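PDB 3LDU: putative methylase from Clostridium difficile, which probably transfers methyl groups to guanines of ribosomal RNA, and is seen here with GTP bound in its methyltransferase domain. Local coordinates for residues D292-K297 / K322-E327; Y330-L335 / Y340-S345; P202-G207 / I286-G291. All coordinates share one frame; numbering follows the deposited sequence.

Interaction 1 of 3, residues D292-K297 / K322-E327; sequences DATQFK and KQLYKE. With GTP (guanosine-5'-triphosphate), chain B.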
loop_
_atom_site.group_PDB
_atom_site.type_symbol
_atom_site.label_atom_id
_atom_site.label_comp_id
_atom_site.label_asym_id
_atom_site.label_seq_id
_atom_site.Cartn_x
_atom_site.Cartn_y
_atom_site.Cartn_z
ATOM N N ASP A 292 16.267 -3.623 -24.015
ATOM C CA ASP A 292 15.577 -4.901 -24.187
ATOM C C ASP A 292 16.053 -5.875 -23.096
ATOM O O ASP A 292 17.214 -6.276 -23.088
ATOM C CB ASP A 292 15.916 -5.422 -25.602
ATOM C CG ASP A 292 15.211 -6.731 -25.971
ATOM O OD1 ASP A 292 14.519 -7.345 -25.129
ATOM O OD2 ASP A 292 15.372 -7.149 -27.145
ATOM N N ALA A 293 15.158 -6.236 -22.171
ATOM C CA ALA A 293 15.472 -7.140 -21.059
ATOM C C ALA A 293 16.069 -8.481 -21.503
ATOM O O ALA A 293 16.854 -9.079 -20.766
ATOM C CB ALA A 293 14.219 -7.400 -20.225
ATOM N N THR A 294 15.657 -8.961 -22.675
ATOM C CA THR A 294 16.152 -10.248 -23.192
ATOM C C THR A 294 17.620 -10.188 -23.602
ATOM O O THR A 294 18.247 -11.221 -23.846
ATOM C CB THR A 294 15.304 -10.796 -24.373
ATOM O OG1 THR A 294 15.463 -9.962 -25.520
ATOM C CG2 THR A 294 13.820 -10.873 -23.986
ATOM N N GLN A 295 18.162 -8.980 -23.678
ATOM C CA GLN A 295 19.566 -8.796 -24.003
ATOM C C GLN A 295 20.329 -8.288 -22.800
ATOM O O GLN A 295 21.487 -7.880 -22.930
ATOM C CB GLN A 295 19.728 -7.807 -25.156
ATOM C CG GLN A 295 18.856 -8.137 -26.342
ATOM C CD GLN A 295 19.201 -9.475 -26.924
ATOM O OE1 GLN A 295 20.339 -9.697 -27.340
ATOM N NE2 GLN A 295 18.227 -10.386 -26.957
ATOM N N PHE A 296 19.688 -8.274 -21.635
ATOM C CA PHE A 296 20.362 -7.720 -20.468
ATOM C C PHE A 296 21.609 -8.541 -20.125
ATOM O O PHE A 296 21.573 -9.773 -20.087
ATOM C CB PHE A 296 19.434 -7.570 -19.245
ATOM C CG PHE A 296 20.142 -7.030 -18.037
ATOM C CD1 PHE A 296 20.496 -5.689 -17.971
ATOM C CD2 PHE A 296 20.511 -7.875 -16.990
ATOM C CE1 PHE A 296 21.174 -5.182 -16.876
ATOM C CE2 PHE A 296 21.189 -7.375 -15.889
ATOM C CZ PHE A 296 21.520 -6.021 -15.833
ATOM N N LYS A 297 22.718 -7.844 -19.902
ATOM C CA LYS A 297 23.967 -8.486 -19.506
ATOM C C LYS A 297 24.689 -7.590 -18.507
ATOM O O LYS A 297 24.536 -6.367 -18.529
ATOM C CB LYS A 297 24.867 -8.722 -20.731
ATOM C CG LYS A 297 24.257 -9.621 -21.792
ATOM C CD LYS A 297 25.088 -9.617 -23.077
ATOM C CE LYS A 297 24.564 -10.639 -24.078
ATOM N NZ LYS A 297 23.149 -10.389 -24.472
ATOM N N LYS A 322 5.017 -16.085 -23.560
ATOM C CA LYS A 322 5.726 -17.331 -23.276
ATOM C C LYS A 322 7.181 -17.303 -23.755
ATOM O O LYS A 322 8.089 -17.733 -23.035
ATOM C CB LYS A 322 4.990 -18.531 -23.879
ATOM C CG LYS A 322 3.751 -18.946 -23.113
ATOM C CD LYS A 322 3.374 -20.391 -23.424
ATOM C CE LYS A 322 2.363 -20.490 -24.552
ATOM N NZ LYS A 322 2.169 -21.911 -24.993
ATOM N N GLN A 323 7.402 -16.813 -24.975
ATOM C CA GLN A 323 8.757 -16.694 -25.499
ATOM C C GLN A 323 9.588 -15.699 -24.691
ATOM O O GLN A 323 10.775 -15.917 -24.453
ATOM C CB GLN A 323 8.749 -16.312 -26.979
ATOM C CG GLN A 323 10.147 -16.235 -27.597
ATOM C CD GLN A 323 10.849 -17.594 -27.690
ATOM O OE1 GLN A 323 10.204 -18.638 -27.817
ATOM N NE2 GLN A 323 12.178 -17.576 -27.638
ATOM N N LEU A 324 8.961 -14.606 -24.265
ATOM C CA LEU A 324 9.648 -13.622 -23.447
ATOM C C LEU A 324 10.178 -14.283 -22.175
ATOM O O LEU A 324 11.339 -14.113 -21.806
ATOM C CB LEU A 324 8.699 -12.477 -23.089
ATOM C CG LEU A 324 9.255 -11.496 -22.058
ATOM C CD1 LEU A 324 10.467 -10.776 -22.624
ATOM C CD2 LEU A 324 8.178 -10.495 -21.650
ATOM N N TYR A 325 9.323 -15.057 -21.512
ATOM C CA TYR A 325 9.714 -15.740 -20.284
ATOM C C TYR A 325 10.933 -16.649 -20.517
ATOM O O TYR A 325 11.860 -16.664 -19.712
ATOM C CB TYR A 325 8.537 -16.535 -19.716
ATOM C CG TYR A 325 7.387 -15.679 -19.186
ATOM C CD1 TYR A 325 7.568 -14.333 -18.885
ATOM C CD2 TYR A 325 6.123 -16.223 -19.005
ATOM C CE1 TYR A 325 6.516 -13.552 -18.403
ATOM C CE2 TYR A 325 5.068 -15.456 -18.530
ATOM C CZ TYR A 325 5.266 -14.129 -18.230
ATOM O OH TYR A 325 4.200 -13.394 -17.755
ATOM N N LYS A 326 10.935 -17.398 -21.621
ATOM C CA LYS A 326 12.062 -18.266 -21.952
ATOM C C LYS A 326 13.325 -17.435 -22.169
ATOM O O LYS A 326 14.399 -17.734 -21.645
ATOM C CB LYS A 326 11.755 -19.070 -23.220
ATOM C CG LYS A 326 12.845 -20.025 -23.633
ATOM C CD LYS A 326 12.529 -20.620 -25.005
ATOM C CE LYS A 326 11.148 -21.270 -25.026
ATOM N NZ LYS A 326 11.111 -22.493 -24.175
ATOM N N GLU A 327 13.178 -16.370 -22.938
ATOM C CA GLU A 327 14.309 -15.491 -23.214
ATOM C C GLU A 327 14.853 -14.806 -21.957
ATOM O O GLU A 327 16.070 -14.685 -21.791
ATOM C CB GLU A 327 13.955 -14.508 -24.323
ATOM C CG GLU A 327 13.767 -15.243 -25.660
ATOM C CD GLU A 327 13.264 -14.354 -26.785
ATOM O OE1 GLU A 327 13.291 -13.120 -26.640
ATOM O OE2 GLU A 327 12.847 -14.901 -27.827
HETATM P PG GTP B . 5.205 -0.283 -13.552
HETATM O O1G GTP B . 6.668 -0.368 -13.173
HETATM O O2G GTP B . 4.396 -0.127 -12.293
HETATM O O3G GTP B . 4.934 0.927 -14.417
HETATM O O3B GTP B . 4.803 -1.646 -14.330
HETATM P PB GTP B . 4.524 -1.615 -15.921
HETATM O O1B GTP B . 3.029 -1.560 -16.125
HETATM O O2B GTP B . 5.157 -0.411 -16.564
HETATM O O3A GTP B . 5.077 -2.972 -16.602
HETATM P PA GTP B . 4.082 -3.687 -17.663
HETATM O O1A GTP B . 3.531 -2.624 -18.589
HETATM O O2A GTP B . 2.949 -4.386 -16.949
HETATM O "O5'" GTP B . 4.942 -4.704 -18.557
HETATM C "C5'" GTP B . 6.321 -4.676 -18.364
HETATM C "C4'" GTP B . 6.914 -3.657 -19.329
HETATM O "O4'" GTP B . 7.859 -4.366 -20.082
HETATM C "C3'" GTP B . 5.967 -3.018 -20.347
HETATM O "O3'" GTP B . 6.023 -1.620 -20.164
HETATM C "C2'" GTP B . 6.524 -3.367 -21.725
HETATM O "O2'" GTP B . 6.670 -2.241 -22.567
HETATM C "C1'" GTP B . 7.914 -3.844 -21.384
HETATM N N9 GTP B . 8.464 -4.906 -22.235
HETATM C C8 GTP B . 7.854 -5.892 -22.965
HETATM N N7 GTP B . 8.838 -6.626 -23.554
HETATM C C5 GTP B . 10.044 -6.106 -23.209
HETATM C C6 GTP B . 11.354 -6.454 -23.520
HETATM O O6 GTP B . 11.608 -7.415 -24.262
HETATM N N1 GTP B . 12.374 -5.698 -22.980
HETATM C C2 GTP B . 12.109 -4.623 -22.150
HETATM N N2 GTP B . 13.124 -3.941 -21.646
HETATM N N3 GTP B . 10.801 -4.261 -21.840
HETATM C C4 GTP B . 9.808 -5.018 -22.372
HETATM O O HOH W 1 17.778 -13.928 -23.812
#
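At the guanine end of the GTP pocket in the Rossmann-like methyltransferase domain, the short 3-10 turn after strand 286-290 leans on helix 315-333 where T294 meets L324 and E327. The methyl group does the touching: CG2 of T294 lies 3.6 Å from CD1 of L324, the two side chains crossing at about a right angle, and 3.5 Å from OE1 of E327. The threonine thus divides its branches between two tasks. A chi1 of 68° folds OG1 back over the main chain toward D292 and leaves CG2 facing the helix. OG1 gives a hydrogen bond to OD1 of D292 (2.8 Å), and the T294 backbone N reaches the same oxygen from the same face of the carboxylate plane, completing an Asx turn. OG1 also accepts from NE2 of Q295. On the helix, Q323 NE2 donates to OE2 of E327 at 2.8 Å, which would limit the rotation of the carboxylate beside the methyl. One water joins the backbones, donating to the carbonyl oxygens of T294 and E327.

The turn presents its start to the nucleotide. A293 N approaches GTP N1 closely, at 2.9 Å. GTP N1 also makes a weak hydrogen bond to D292 OD1, and CD1 of L324 passes 3.9 Å from GTP O6. Around this contact, A293 rests on P202 and M203 of the loop after strand 199-201, L324 on P310 beyond strand 304-307, and Y325 packs against helix 349-353.

Interaction 2 of 3, residues Y330-L335 / Y340-S345; sequences YAFRKL and YYLITS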
loop_
_atom_site.group_PDB
_atom_site.type_symbol
_atom_site.label_atom_id
_atom_site.label_comp_id
_atom_site.label_asym_id
_atom_site.label_seq_id
_atom_site.Cartn_x
_atom_site.Cartn_y
_atom_site.Cartn_z
ATOM N N TYR A 330 16.916 -17.415 -19.994
ATOM C CA TYR A 330 18.237 -17.570 -20.607
ATOM C C TYR A 330 19.169 -16.434 -20.188
ATOM O O TYR A 330 20.280 -16.686 -19.723
ATOM C CB TYR A 330 18.114 -17.664 -22.129
ATOM C CG TYR A 330 19.424 -17.747 -22.887
ATOM C CD1 TYR A 330 20.176 -18.919 -22.895
ATOM C CD2 TYR A 330 19.892 -16.666 -23.628
ATOM C CE1 TYR A 330 21.367 -19.001 -23.601
ATOM C CE2 TYR A 330 21.081 -16.741 -24.341
ATOM C CZ TYR A 330 21.814 -17.907 -24.323
ATOM O OH TYR A 330 22.998 -17.978 -25.029
ATOM N N ALA A 331 18.705 -15.189 -20.328
ATOM C CA ALA A 331 19.531 -14.021 -20.005
ATOM C C ALA A 331 19.888 -13.961 -18.523
ATOM O O ALA A 331 21.031 -13.696 -18.156
ATOM C CB ALA A 331 18.837 -12.721 -20.427
ATOM N N PHE A 332 18.901 -14.179 -17.666
ATOM C CA PHE A 332 19.135 -14.024 -16.239
ATOM C C PHE A 332 20.081 -15.101 -15.686
ATOM O O PHE A 332 20.860 -14.841 -14.765
ATOM C CB PHE A 332 17.809 -14.034 -15.459
ATOM C CG PHE A 332 16.930 -12.822 -15.701
ATOM C CD1 PHE A 332 17.265 -11.847 -16.630
ATOM C CD2 PHE A 332 15.755 -12.674 -14.974
ATOM C CE1 PHE A 332 16.435 -10.737 -16.824
ATOM C CE2 PHE A 332 14.921 -11.567 -15.165
ATOM C CZ PHE A 332 15.267 -10.603 -16.092
ATOM N N ARG A 333 20.000 -16.309 -16.237
ATOM C CA ARG A 333 20.837 -17.415 -15.770
ATOM C C ARG A 333 22.308 -17.245 -16.176
ATOM O O ARG A 333 23.187 -17.910 -15.628
ATOM C CB ARG A 333 20.271 -18.772 -16.237
ATOM C CG ARG A 333 19.050 -19.233 -15.410
ATOM C CD ARG A 333 18.625 -20.677 -15.715
ATOM N NE ARG A 333 17.989 -20.799 -17.022
ATOM C CZ ARG A 333 16.728 -20.466 -17.279
ATOM N NH1 ARG A 333 15.951 -19.979 -16.314
ATOM N NH2 ARG A 333 16.248 -20.606 -18.508
ATOM N N LYS A 334 22.561 -16.349 -17.125
ATOM C CA LYS A 334 23.921 -16.043 -17.573
ATOM C C LYS A 334 24.606 -15.002 -16.691
ATOM O O LYS A 334 25.802 -14.738 -16.838
ATOM C CB LYS A 334 23.922 -15.579 -19.034
ATOM C CG LYS A 334 23.692 -16.706 -20.033
ATOM C CD LYS A 334 23.456 -16.184 -21.446
ATOM C CE LYS A 334 24.649 -15.405 -21.973
ATOM N NZ LYS A 334 24.376 -14.812 -23.316
ATOM N N LEU A 335 23.837 -14.390 -15.795
ATOM C CA LEU A 335 24.384 -13.423 -14.855
ATOM C C LEU A 335 25.215 -14.149 -13.806
ATOM O O LEU A 335 24.984 -15.326 -13.517
ATOM C CB LEU A 335 23.242 -12.632 -14.185
ATOM C CG LEU A 335 22.412 -11.833 -15.191
ATOM C CD1 LEU A 335 21.118 -11.243 -14.576
ATOM C CD2 LEU A 335 23.272 -10.735 -15.806
ATOM N N TYR A 340 16.953 -12.881 -8.761
ATOM C CA TYR A 340 15.912 -12.224 -9.546
ATOM C C TYR A 340 14.521 -12.586 -9.037
ATOM O O TYR A 340 14.302 -13.693 -8.539
ATOM C CB TYR A 340 16.062 -12.498 -11.051
ATOM C CG TYR A 340 16.718 -13.823 -11.413
ATOM C CD1 TYR A 340 15.957 -14.962 -11.624
ATOM C CD2 TYR A 340 18.094 -13.917 -11.583
ATOM C CE1 TYR A 340 16.541 -16.172 -11.967
ATOM C CE2 TYR A 340 18.698 -15.141 -11.926
ATOM C CZ TYR A 340 17.907 -16.260 -12.117
ATOM O OH TYR A 340 18.469 -17.484 -12.460
ATOM N N TYR A 341 13.596 -11.641 -9.166
ATOM C CA TYR A 341 12.260 -11.763 -8.593
ATOM C C TYR A 341 11.283 -11.219 -9.619
ATOM O O TYR A 341 11.470 -10.115 -10.124
ATOM C CB TYR A 341 12.180 -10.941 -7.303
ATOM C CG TYR A 341 13.208 -11.356 -6.265
ATOM C CD1 TYR A 341 12.885 -12.261 -5.258
ATOM C CD2 TYR A 341 14.520 -10.863 -6.315
ATOM C CE1 TYR A 341 13.825 -12.650 -4.303
ATOM C CE2 TYR A 341 15.471 -11.260 -5.370
ATOM C CZ TYR A 341 15.112 -12.147 -4.367
ATOM O OH TYR A 341 16.041 -12.559 -3.420
ATOM N N LEU A 342 10.267 -11.998 -9.960
ATOM C CA LEU A 342 9.347 -11.598 -11.019
ATOM C C LEU A 342 7.921 -11.819 -10.573
ATOM O O LEU A 342 7.591 -12.874 -10.021
ATOM C CB LEU A 342 9.598 -12.442 -12.280
ATOM C CG LEU A 342 10.955 -12.279 -12.965
ATOM C CD1 LEU A 342 11.910 -13.340 -12.437
ATOM C CD2 LEU A 342 10.836 -12.387 -14.482
ATOM N N ILE A 343 7.074 -10.827 -10.810
ATOM C CA ILE A 343 5.658 -10.969 -10.496
ATOM C C ILE A 343 4.842 -11.130 -11.779
ATOM O O ILE A 343 5.010 -10.371 -12.735
ATOM C CB ILE A 343 5.139 -9.772 -9.641
ATOM C CG1 ILE A 343 3.644 -9.946 -9.373
ATOM C CG2 ILE A 343 5.450 -8.429 -10.316
ATOM C CD1 ILE A 343 3.095 -9.053 -8.231
ATOM N N THR A 344 4.006 -12.156 -11.832
ATOM C CA THR A 344 3.156 -12.360 -12.995
ATOM C C THR A 344 1.955 -13.209 -12.640
ATOM O O THR A 344 2.016 -14.022 -11.716
ATOM C CB THR A 344 3.912 -13.008 -14.186
ATOM O OG1 THR A 344 2.990 -13.202 -15.264
ATOM C CG2 THR A 344 4.511 -14.352 -13.791
ATOM N N SER A 345 0.870 -13.034 -13.387
ATOM C CA SER A 345 -0.327 -13.842 -13.183
ATOM C C SER A 345 -0.302 -15.093 -14.050
ATOM O O SER A 345 -1.209 -15.931 -13.971
ATOM C CB SER A 345 -1.585 -13.032 -13.492
ATOM O OG SER A 345 -1.640 -12.687 -14.866
#
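A buried aromatic contact, F332 on Y340, fastens the C-terminal part of helix 315-333 to strand 339-344, the strand that follows it. The main touch is a CH-pi interaction. CB of F332 sits over the middle of one face of the Y340 ring, 3.9 Å from its centroid and only 13° off the ring normal. The two ring planes are inclined at 52°, their centroids 5.5 Å apart, with CD2 of F332 resting 3.9 Å from CG of Y340. The chi1 of Y340 is 29°, well off a staggered value, which sets the ring under CB of F332 and may carry some strain. Further along the strand, L342 extends the apolar patch, its CD2 reaching 4.2 Å from CE2 of F332.

The polar ends of Y340 and R333 find partners outside the contact. The Y340 hydroxyl passes 3.5 Å from CG of R333, the two side chains crossing at about a right angle, and this hydroxyl is hydrogen-bonded to NE2 of Q355. The guanidinium of R333 turns to F353 instead, bonding its carbonyl oxygen and making a cation-pi contact with its ring. F332 and Y340 both rest on I305 of strand 304-307. Helix 315-333 is thereby packed across two neighbouring parallel strands, the arrangement of a beta-alpha-beta crossover, here the unit 304-307, 315-333 and 339-344 of the Rossmann-like methyltransferase fold.

Interaction 3 of 3, residues P202-G207 / I286-G291; sequences PMCGSG and IEFNVG. With GTP (guanosine-5'-triphosphate), chain B.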
loop_
_atom_site.group_PDB
_atom_site.type_symbol
_atom_site.label_atom_id
_atom_site.label_comp_id
_atom_site.label_asym_id
_atom_site.label_seq_id
_atom_site.Cartn_x
_atom_site.Cartn_y
_atom_site.Cartn_z
ATOM N N PRO A 202 14.476 -4.493 -15.605
ATOM C CA PRO A 202 14.706 -4.401 -17.055
ATOM C C PRO A 202 13.430 -4.312 -17.903
ATOM O O PRO A 202 13.521 -4.309 -19.134
ATOM C CB PRO A 202 15.479 -5.692 -17.359
ATOM C CG PRO A 202 14.920 -6.686 -16.401
ATOM C CD PRO A 202 14.586 -5.876 -15.114
HETATM N N MSE A 203 12.266 -4.246 -17.254
HETATM C CA MSE A 203 10.993 -4.000 -17.935
HETATM C C MSE A 203 10.202 -3.047 -17.038
HETATM O O MSE A 203 9.115 -3.367 -16.550
HETATM C CB MSE A 203 10.231 -5.304 -18.150
HETATM C CG MSE A 203 10.958 -6.276 -19.092
HETATM SE SE MSE A 203 10.207 -8.079 -19.012
HETATM C CE MSE A 203 11.114 -8.640 -17.381
ATOM N N CYS A 204 10.773 -1.862 -16.851
ATOM C CA CYS A 204 10.415 -1.016 -15.719
ATOM C C CYS A 204 9.132 -0.217 -15.884
ATOM O O CYS A 204 8.611 0.313 -14.898
ATOM C CB CYS A 204 11.570 -0.076 -15.396
ATOM S SG CYS A 204 11.888 1.132 -16.688
ATOM N N GLY A 205 8.632 -0.109 -17.113
ATOM C CA GLY A 205 7.446 0.686 -17.381
ATOM C C GLY A 205 7.608 2.104 -16.851
ATOM O O GLY A 205 8.638 2.729 -17.067
ATOM N N SER A 206 6.610 2.604 -16.130
ATOM C CA SER A 206 6.674 3.981 -15.628
ATOM C C SER A 206 7.473 4.107 -14.329
ATOM O O SER A 206 7.456 5.157 -13.676
ATOM C CB SER A 206 5.271 4.554 -15.458
ATOM O OG SER A 206 4.482 3.658 -14.707
ATOM N N GLY A 207 8.148 3.029 -13.947
ATOM C CA GLY A 207 9.234 3.117 -12.986
ATOM C C GLY A 207 8.884 2.920 -11.527
ATOM O O GLY A 207 9.706 3.173 -10.649
ATOM N N ILE A 286 18.208 6.959 -9.711
ATOM C CA ILE A 286 17.749 6.024 -10.730
ATOM C C ILE A 286 18.155 6.481 -12.113
ATOM O O ILE A 286 18.066 7.662 -12.442
ATOM C CB ILE A 286 16.212 5.876 -10.741
ATOM C CG1 ILE A 286 15.676 5.710 -9.329
ATOM C CG2 ILE A 286 15.814 4.682 -11.595
ATOM C CD1 ILE A 286 14.148 5.737 -9.261
ATOM N N GLU A 287 18.597 5.537 -12.932
ATOM C CA GLU A 287 18.840 5.831 -14.334
ATOM C C GLU A 287 17.938 4.936 -15.185
ATOM O O GLU A 287 17.998 3.711 -15.084
ATOM C CB GLU A 287 20.315 5.622 -14.676
ATOM C CG GLU A 287 20.625 5.784 -16.145
ATOM C CD GLU A 287 22.100 5.581 -16.450
ATOM O OE1 GLU A 287 22.939 6.171 -15.735
ATOM O OE2 GLU A 287 22.411 4.840 -17.409
ATOM N N PHE A 288 17.093 5.564 -15.998
ATOM C CA PHE A 288 16.132 4.869 -16.847
ATOM C C PHE A 288 16.598 5.012 -18.288
ATOM O O PHE A 288 17.032 6.094 -18.689
ATOM C CB PHE A 288 14.755 5.531 -16.760
ATOM C CG PHE A 288 14.059 5.383 -15.425
ATOM C CD1 PHE A 288 13.468 4.178 -15.058
ATOM C CD2 PHE A 288 13.937 6.465 -14.577
ATOM C CE1 PHE A 288 12.789 4.050 -13.835
ATOM C CE2 PHE A 288 13.263 6.348 -13.367
ATOM C CZ PHE A 288 12.695 5.136 -12.998
ATOM N N ASN A 289 16.508 3.928 -19.055
ATOM C CA ASN A 289 16.917 3.915 -20.464
ATOM C C ASN A 289 16.031 2.986 -21.283
ATOM O O ASN A 289 15.504 2.001 -20.768
ATOM C CB ASN A 289 18.363 3.426 -20.609
ATOM C CG ASN A 289 19.381 4.451 -20.156
ATOM O OD1 ASN A 289 19.479 5.543 -20.720
ATOM N ND2 ASN A 289 20.155 4.097 -19.133
ATOM N N VAL A 290 15.879 3.288 -22.566
ATOM C CA VAL A 290 15.310 2.300 -23.476
ATOM C C VAL A 290 16.284 1.131 -23.562
ATOM O O VAL A 290 17.486 1.322 -23.716
ATOM C CB VAL A 290 15.051 2.902 -24.873
ATOM C CG1 VAL A 290 14.610 1.824 -25.855
ATOM C CG2 VAL A 290 13.997 3.993 -24.773
ATOM N N GLY A 291 15.762 -0.083 -23.412
ATOM C CA GLY A 291 16.571 -1.285 -23.488
ATOM C C GLY A 291 15.688 -2.517 -23.549
ATOM O O GLY A 291 14.511 -2.466 -23.186
HETATM P PG GTP B . 5.205 -0.283 -13.552
HETATM O O1G GTP B . 6.668 -0.368 -13.173
HETATM O O2G GTP B . 4.396 -0.127 -12.293
HETATM O O3G GTP B . 4.934 0.927 -14.417
HETATM O O3B GTP B . 4.803 -1.646 -14.330
HETATM P PB GTP B . 4.524 -1.615 -15.921
HETATM O O1B GTP B . 3.029 -1.560 -16.125
HETATM O O2B GTP B . 5.157 -0.411 -16.564
HETATM O O3A GTP B . 5.077 -2.972 -16.602
HETATM P PA GTP B . 4.082 -3.687 -17.663
HETATM O O1A GTP B . 3.531 -2.624 -18.589
HETATM O O2A GTP B . 2.949 -4.386 -16.949
HETATM O "O5'" GTP B . 4.942 -4.704 -18.557
HETATM C "C5'" GTP B . 6.321 -4.676 -18.364
HETATM C "C4'" GTP B . 6.914 -3.657 -19.329
HETATM O "O4'" GTP B . 7.859 -4.366 -20.082
HETATM C "C3'" GTP B . 5.967 -3.018 -20.347
HETATM O "O3'" GTP B . 6.023 -1.620 -20.164
HETATM C "C2'" GTP B . 6.524 -3.367 -21.725
HETATM O "O2'" GTP B . 6.670 -2.241 -22.567
HETATM C "C1'" GTP B . 7.914 -3.844 -21.384
HETATM N N9 GTP B . 8.464 -4.906 -22.235
HETATM C C8 GTP B . 7.854 -5.892 -22.965
HETATM N N7 GTP B . 8.838 -6.626 -23.554
HETATM C C5 GTP B . 10.044 -6.106 -23.209
HETATM C C6 GTP B . 11.354 -6.454 -23.520
HETATM O O6 GTP B . 11.608 -7.415 -24.262
HETATM N N1 GTP B . 12.374 -5.698 -22.980
HETATM C C2 GTP B . 12.109 -4.623 -22.150
HETATM N N2 GTP B . 13.124 -3.941 -21.646
HETATM N N3 GTP B . 10.801 -4.261 -21.840
HETATM C C4 GTP B . 9.808 -5.018 -22.372
#
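C204 and G207, in the glycine-rich loop that follows strand 199-201 of this Rossmann-like fold, close on the ring of F288 from the outermost strand 286-290. This is the tight part of the contact. SG of C204 lies near the plane of the ring at its edge, 3.8 Å from CD1 of F288 and 75° off the ring normal, a sulfur-aromatic approach. G207 CA comes to 3.8 Å from CE1 of F288, and the absence of a side chain at G207 lets the ring move in so close. Within the strand, CG2 of I286 lies 3.4 Å above the plane of the F288 ring, displaced toward its rim, and L210 of helix 208-217 and A273 of helix 267-280 add to its buried surroundings.

The outer side of the strand is looser. E287 and N289 are partly exposed and bond to each other, ND2 of N289 using the anti lone pair of E287 OE2 at 2.9 Å, and V290 beyond them is exposed.

What this packing borders is the nucleotide loop. From C204 to G207 the chain makes a type II' turn, closed by the hydrogen bond from G207 N to C204 O, and G207 is the N-cap of helix 208-217. In AdoMet-dependent methyltransferases the corresponding loop lies beside the cofactor; here it holds GTP, with S206 gripping one gamma-phosphate oxygen twice: O3G lies 2.9 Å from S206 N and 2.8 Å from S206 OG.

How the interactions relate
From the N terminus, the three contacts follow in series, none enclosing or crossing another. Interaction 3 closes the longest loop, from the turn after strand 199-201 to edge strand 286-290. Residues 292-297 continue directly from that strand, and interaction 1 closes the next loop, around strand 304-307, on helix 315-333. The same helix then opens interaction 2, a short return to strand 339-344. They also touch one another: P202 CG meets F332 CZ, A293 CB lies on P202 O, and Y325 OH probably hydrogen-bonds to T344 OG1. Interactions 1 and 3 both border GTP, at its base and along its length, while interaction 2 joins helix 315-333 to the sheet through strand 339-344.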